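PDB 5IZ5: cytosolic phospholipase A2 delta, which hydrolyses glycerophospholipids at the sn-2 position in a calcium-dependent manner, with a preference for linoleic acid there, releasing a free fatty acid and a lysophospholipid. Local coordinates for residues E188-L193 with E198-S203; F506-E509 with R514-R517. The protein carries 3 engineered substitutions. One frame throughout, in Å; residues are numbered along the deposited sequence.

Contact 1 comes first along the chain, and contact 2 opens only after it has closed. The former pairs strands 188-193 and 200-204 at one side of a four-stranded antiparallel sheet, within the range of the probable second C2 domain. The latter belongs to the two-stranded hairpin 509-511/514-517 within the catalytic PLA2c range, and no sheet joins the two. The centres of contact 1 and contact 2 lie about 21 Å apart, yet the nearest atoms of contact 1 and contact 2 come within about 4 Å without touching. Y197, in the turn between the strands of contact 1, meets M516 of contact 2. The two hairpins therefore adjoin at the border between the C2-type domain and the catalytic part, away from the annotated sites.

Contact 1: residues E188-L193 with E198-S203; sequences ELELVL and EDTQTS
The peptide carbonyl of L189 receives S203 N in its own plane, at 3.0 Å from L189 O, while the CA-H of T202 also points to this oxygen. Between L191 and Q201 the backbone bonds run both ways and are nearly straight: Q201 N to L191 O and L191 N to Q201 O each measure 2.8 Å. L193 N to D199 O closes the ladder near the turn. A second flat group, the D199 carboxylate, is met from above its plane by T200 OG1, which donates to D199 OD1 at 3.1 Å.

V192 and T200 form a non-hydrogen-bonded pair whose side chains lie side by side and point the same way. With T200 OG1 set beside its backbone N (chi1 -61°), the hydroxyl oxygen reaches both V192 methyls, CG1 at 3.9 Å and CG2 at 4.0 Å. Changing T200 to an alanine would probably leave the D199 carboxylate freer to turn and the V192 methyls without this cover. Farther along the same face, the extended E188 chain brings OE2 to 3.7 Å from T202 OG1.

L189 and L191 point to the other face, where they meet L172 and V170 of strand 160-172; Q201 also points there, its NE2 bonded to R212 O. This regular antiparallel hairpin, its strands 169° apart in direction and its leucines on the face turned to a second sheet, is consistent with one sheet of the beta sandwich of the probable second C2 domain.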
loop_
_atom_site.group_PDB
_atom_site.type_symbol
_atom_site.label_atom_id
_atom_site.label_comp_id
_atom_site.label_asym_id
_atom_site.label_seq_id
_atom_site.Cartn_x
_atom_site.Cartn_y
_atom_site.Cartn_z
ATOM N N GLU B 188 -7.608 24.205 -31.869
ATOM C CA GLU B 188 -7.313 23.149 -30.911
ATOM C C GLU B 188 -7.370 21.785 -31.607
ATOM O O GLU B 188 -8.401 21.410 -32.163
ATOM C CB GLU B 188 -8.312 23.199 -29.755
ATOM C CG GLU B 188 -7.719 22.786 -28.419
ATOM C CD GLU B 188 -8.735 22.780 -27.292
ATOM O OE1 GLU B 188 -9.923 23.085 -27.542
ATOM O OE2 GLU B 188 -8.341 22.465 -26.148
ATOM N N LEU B 189 -6.254 21.061 -31.585
ATOM C CA LEU B 189 -6.189 19.690 -32.096
ATOM C C LEU B 189 -6.673 18.714 -31.030
ATOM O O LEU B 189 -6.171 18.730 -29.906
ATOM C CB LEU B 189 -4.750 19.334 -32.479
ATOM C CG LEU B 189 -4.472 17.881 -32.892
ATOM C CD1 LEU B 189 -5.179 17.515 -34.192
ATOM C CD2 LEU B 189 -2.976 17.647 -33.029
ATOM N N GLU B 190 -7.633 17.863 -31.382
ATOM C CA GLU B 190 -8.109 16.813 -30.474
ATOM C C GLU B 190 -7.787 15.434 -31.046
ATOM O O GLU B 190 -8.262 15.088 -32.131
ATOM C CB GLU B 190 -9.613 16.932 -30.226
ATOM C CG GLU B 190 -10.213 15.730 -29.500
ATOM C CD GLU B 190 -11.690 15.880 -29.201
ATOM O OE1 GLU B 190 -12.034 16.542 -28.202
ATOM O OE2 GLU B 190 -12.508 15.319 -29.957
ATOM N N LEU B 191 -6.993 14.661 -30.299
ATOM C CA LEU B 191 -6.638 13.287 -30.656
ATOM C C LEU B 191 -7.299 12.311 -29.691
ATOM O O LEU B 191 -7.183 12.459 -28.471
ATOM C CB LEU B 191 -5.127 13.090 -30.595
ATOM C CG LEU B 191 -4.279 13.985 -31.492
ATOM C CD1 LEU B 191 -2.810 13.832 -31.141
ATOM C CD2 LEU B 191 -4.516 13.663 -32.961
ATOM N N VAL B 192 -7.991 11.318 -30.237
ATOM C CA VAL B 192 -8.687 10.328 -29.427
ATOM C C VAL B 192 -8.258 8.934 -29.843
ATOM O O VAL B 192 -8.256 8.609 -31.034
ATOM C CB VAL B 192 -10.214 10.435 -29.586
ATOM C CG1 VAL B 192 -10.924 9.497 -28.620
ATOM C CG2 VAL B 192 -10.678 11.866 -29.360
ATOM N N LEU B 193 -7.901 8.116 -28.853
ATOM C CA LEU B 193 -7.552 6.723 -29.075
ATOM C C LEU B 193 -8.227 5.896 -27.992
ATOM O O LEU B 193 -7.666 5.684 -26.908
ATOM C CB LEU B 193 -6.026 6.556 -29.073
ATOM C CG LEU B 193 -5.368 5.175 -29.227
ATOM C CD1 LEU B 193 -6.253 4.126 -29.876
ATOM C CD2 LEU B 193 -4.041 5.293 -29.966
ATOM N N GLU B 198 -4.106 7.258 -22.167
ATOM C CA GLU B 198 -4.326 8.697 -22.250
ATOM C C GLU B 198 -5.753 8.989 -22.688
ATOM O O GLU B 198 -6.355 9.968 -22.247
ATOM C CB GLU B 198 -3.343 9.337 -23.223
ATOM C CG GLU B 198 -1.883 9.274 -22.781
ATOM C CD GLU B 198 -1.224 7.918 -22.997
ATOM O OE1 GLU B 198 -1.882 6.991 -23.526
ATOM O OE2 GLU B 198 -0.028 7.779 -22.652
ATOM N N ASP B 199 -6.286 8.121 -23.548
ATOM C CA ASP B 199 -7.650 8.227 -24.076
ATOM C C ASP B 199 -7.827 9.403 -25.044
ATOM O O ASP B 199 -8.015 9.200 -26.249
ATOM C CB ASP B 199 -8.695 8.290 -22.959
ATOM C CG ASP B 199 -10.107 8.262 -23.494
ATOM O OD1 ASP B 199 -10.811 9.276 -23.381
ATOM O OD2 ASP B 199 -10.506 7.232 -24.064
ATOM N N THR B 200 -7.757 10.620 -24.514
ATOM C CA THR B 200 -7.928 11.834 -25.301
ATOM C C THR B 200 -6.841 12.826 -24.953
ATOM O O THR B 200 -6.534 13.020 -23.783
ATOM C CB THR B 200 -9.291 12.485 -25.015
ATOM O OG1 THR B 200 -10.334 11.570 -25.364
ATOM C CG2 THR B 200 -9.472 13.782 -25.809
ATOM N N GLN B 201 -6.261 13.452 -25.970
ATOM C CA GLN B 201 -5.281 14.505 -25.765
ATOM C C GLN B 201 -5.618 15.689 -26.667
ATOM O O GLN B 201 -5.869 15.521 -27.866
ATOM C CB GLN B 201 -3.869 13.995 -26.046
ATOM C CG GLN B 201 -3.403 12.943 -25.050
ATOM C CD GLN B 201 -1.972 12.491 -25.286
ATOM O OE1 GLN B 201 -1.037 13.275 -25.149
ATOM N NE2 GLN B 201 -1.795 11.219 -25.629
ATOM N N THR B 202 -5.641 16.878 -26.076
ATOM C CA THR B 202 -5.960 18.097 -26.802
ATOM C C THR B 202 -4.838 19.094 -26.658
ATOM O O THR B 202 -4.052 19.034 -25.711
ATOM C CB THR B 202 -7.235 18.764 -26.275
ATOM O OG1 THR B 202 -7.003 19.258 -24.952
ATOM C CG2 THR B 202 -8.388 17.780 -26.265
ATOM N N SER B 203 -4.778 20.021 -27.604
ATOM C CA SER B 203 -3.762 21.048 -27.585
ATOM C C SER B 203 -4.000 22.105 -28.647
ATOM O O SER B 203 -4.484 21.805 -29.743
ATOM C CB SER B 203 -2.396 20.431 -27.833
ATOM O OG SER B 203 -1.493 21.437 -28.238
#

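Contact 2: residues F506-E509 with R514-R517; sequences FGSE and RLMR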
loop_
_atom_site.group_PDB
_atom_site.type_symbol
_atom_site.label_atom_id
_atom_site.label_comp_id
_atom_site.label_asym_id
_atom_site.label_seq_id
_atom_site.Cartn_x
_atom_site.Cartn_y
_atom_site.Cartn_z
ATOM N N PHE B 506 7.804 5.151 -6.034
ATOM C CA PHE B 506 6.514 5.091 -5.349
ATOM C C PHE B 506 5.896 6.481 -5.292
ATOM O O PHE B 506 6.501 7.420 -4.774
ATOM C CB PHE B 506 6.634 4.533 -3.930
ATOM C CG PHE B 506 5.375 4.678 -3.141
ATOM C CD1 PHE B 506 4.309 3.820 -3.358
ATOM C CD2 PHE B 506 5.235 5.705 -2.221
ATOM C CE1 PHE B 506 3.129 3.963 -2.656
ATOM C CE2 PHE B 506 4.063 5.854 -1.515
ATOM C CZ PHE B 506 3.011 4.986 -1.734
ATOM N N GLY B 507 4.680 6.591 -5.814
ATOM C CA GLY B 507 4.023 7.880 -5.969
ATOM C C GLY B 507 4.045 8.386 -7.403
ATOM O O GLY B 507 3.405 9.390 -7.710
ATOM N N SER B 508 4.781 7.705 -8.279
ATOM C CA SER B 508 4.781 8.049 -9.703
ATOM C C SER B 508 3.594 7.399 -10.379
ATOM O O SER B 508 2.939 6.534 -9.802
ATOM C CB SER B 508 6.091 7.627 -10.383
ATOM O OG SER B 508 7.171 8.431 -9.936
ATOM N N GLU B 509 3.318 7.821 -11.606
ATOM C CA GLU B 509 2.169 7.325 -12.354
ATOM C C GLU B 509 2.599 6.224 -13.311
ATOM O O GLU B 509 3.618 6.342 -13.989
ATOM C CB GLU B 509 1.498 8.473 -13.112
ATOM C CG GLU B 509 0.818 9.468 -12.182
ATOM C CD GLU B 509 0.376 10.747 -12.868
ATOM O OE1 GLU B 509 0.478 10.843 -14.110
ATOM O OE2 GLU B 509 -0.064 11.665 -12.144
ATOM N N ARG B 514 4.497 0.013 -16.803
ATOM C CA ARG B 514 5.433 1.026 -17.300
ATOM C C ARG B 514 5.262 2.350 -16.572
ATOM O O ARG B 514 4.151 2.752 -16.224
ATOM C CB ARG B 514 5.249 1.285 -18.799
ATOM C CG ARG B 514 5.904 0.258 -19.705
ATOM C CD ARG B 514 4.994 -0.918 -19.969
ATOM N NE ARG B 514 5.525 -1.803 -20.999
ATOM C CZ ARG B 514 4.986 -2.971 -21.336
ATOM N NH1 ARG B 514 3.903 -3.414 -20.708
ATOM N NH2 ARG B 514 5.536 -3.707 -22.298
ATOM N N LEU B 515 6.378 3.030 -16.366
ATOM C CA LEU B 515 6.372 4.357 -15.774
ATOM C C LEU B 515 5.844 5.364 -16.798
ATOM O O LEU B 515 6.413 5.499 -17.874
ATOM C CB LEU B 515 7.790 4.717 -15.339
ATOM C CG LEU B 515 8.009 6.120 -14.785
ATOM C CD1 LEU B 515 7.255 6.299 -13.478
ATOM C CD2 LEU B 515 9.498 6.361 -14.603
ATOM N N MET B 516 4.748 6.042 -16.462
ATOM C CA MET B 516 4.101 7.018 -17.344
ATOM C C MET B 516 4.527 8.444 -17.012
ATOM O O MET B 516 4.742 9.256 -17.909
ATOM C CB MET B 516 2.576 6.909 -17.240
ATOM C CG MET B 516 2.001 5.599 -17.755
ATOM S SD MET B 516 2.188 5.411 -19.561
ATOM C CE MET B 516 3.666 4.415 -19.692
ATOM N N ARG B 517 4.640 8.756 -15.725
ATOM C CA ARG B 517 5.113 10.076 -15.301
ATOM C C ARG B 517 5.841 9.991 -13.969
ATOM O O ARG B 517 5.255 9.623 -12.950
ATOM C CB ARG B 517 3.955 11.071 -15.193
ATOM C CG ARG B 517 4.418 12.495 -14.946
ATOM C CD ARG B 517 3.324 13.503 -15.247
ATOM N NE ARG B 517 2.327 13.573 -14.179
ATOM C CZ ARG B 517 2.348 14.419 -13.147
ATOM N NH1 ARG B 517 3.335 15.301 -12.997
ATOM N NH2 ARG B 517 1.368 14.377 -12.244
#
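E509 and R517 lie side by side with their side chains pointing the same way, and R517 grips the carboxylate side-on through two nitrogens, each taking a different oxygen. R517 NH2 to E509 OE2 at 3.1 Å and R517 NE to E509 OE1 at 3.3 Å together make a two-pronged salt bridge. The two flat groups are far from coplanar: carboxylate and guanidinium planes stand 73° apart, and both nitrogens meet the carboxylate from above its plane, on the same side. The bend at chi3 (78°) in R517 brings the NE/NH2 edge of its guanidinium over the E509 carboxylate, with OE2 near the guanidinium plane.

At the backbone of the same two residues, the chain forms a classic beta bulge. E509 O accepts from M516 N at 2.7 Å and from R517 N at 3.1 Å, both arriving on the same face of the carbonyl plane, while E509 N returns a nearly straight bond to R517 O (3.0 Å, 172°). M516 and R517 thus both stand opposite E509.

S508 points toward the other strand, its CB 3.4 Å from R517 O and 3.6 Å from L515 CD1; its OG bonds to I519 N instead. A single residue, E509, therefore combines three backbone bonds, which hold the register, with a paired ionic contact. Because R517 is exposed, solvent is likely to weaken the charge attraction of that link.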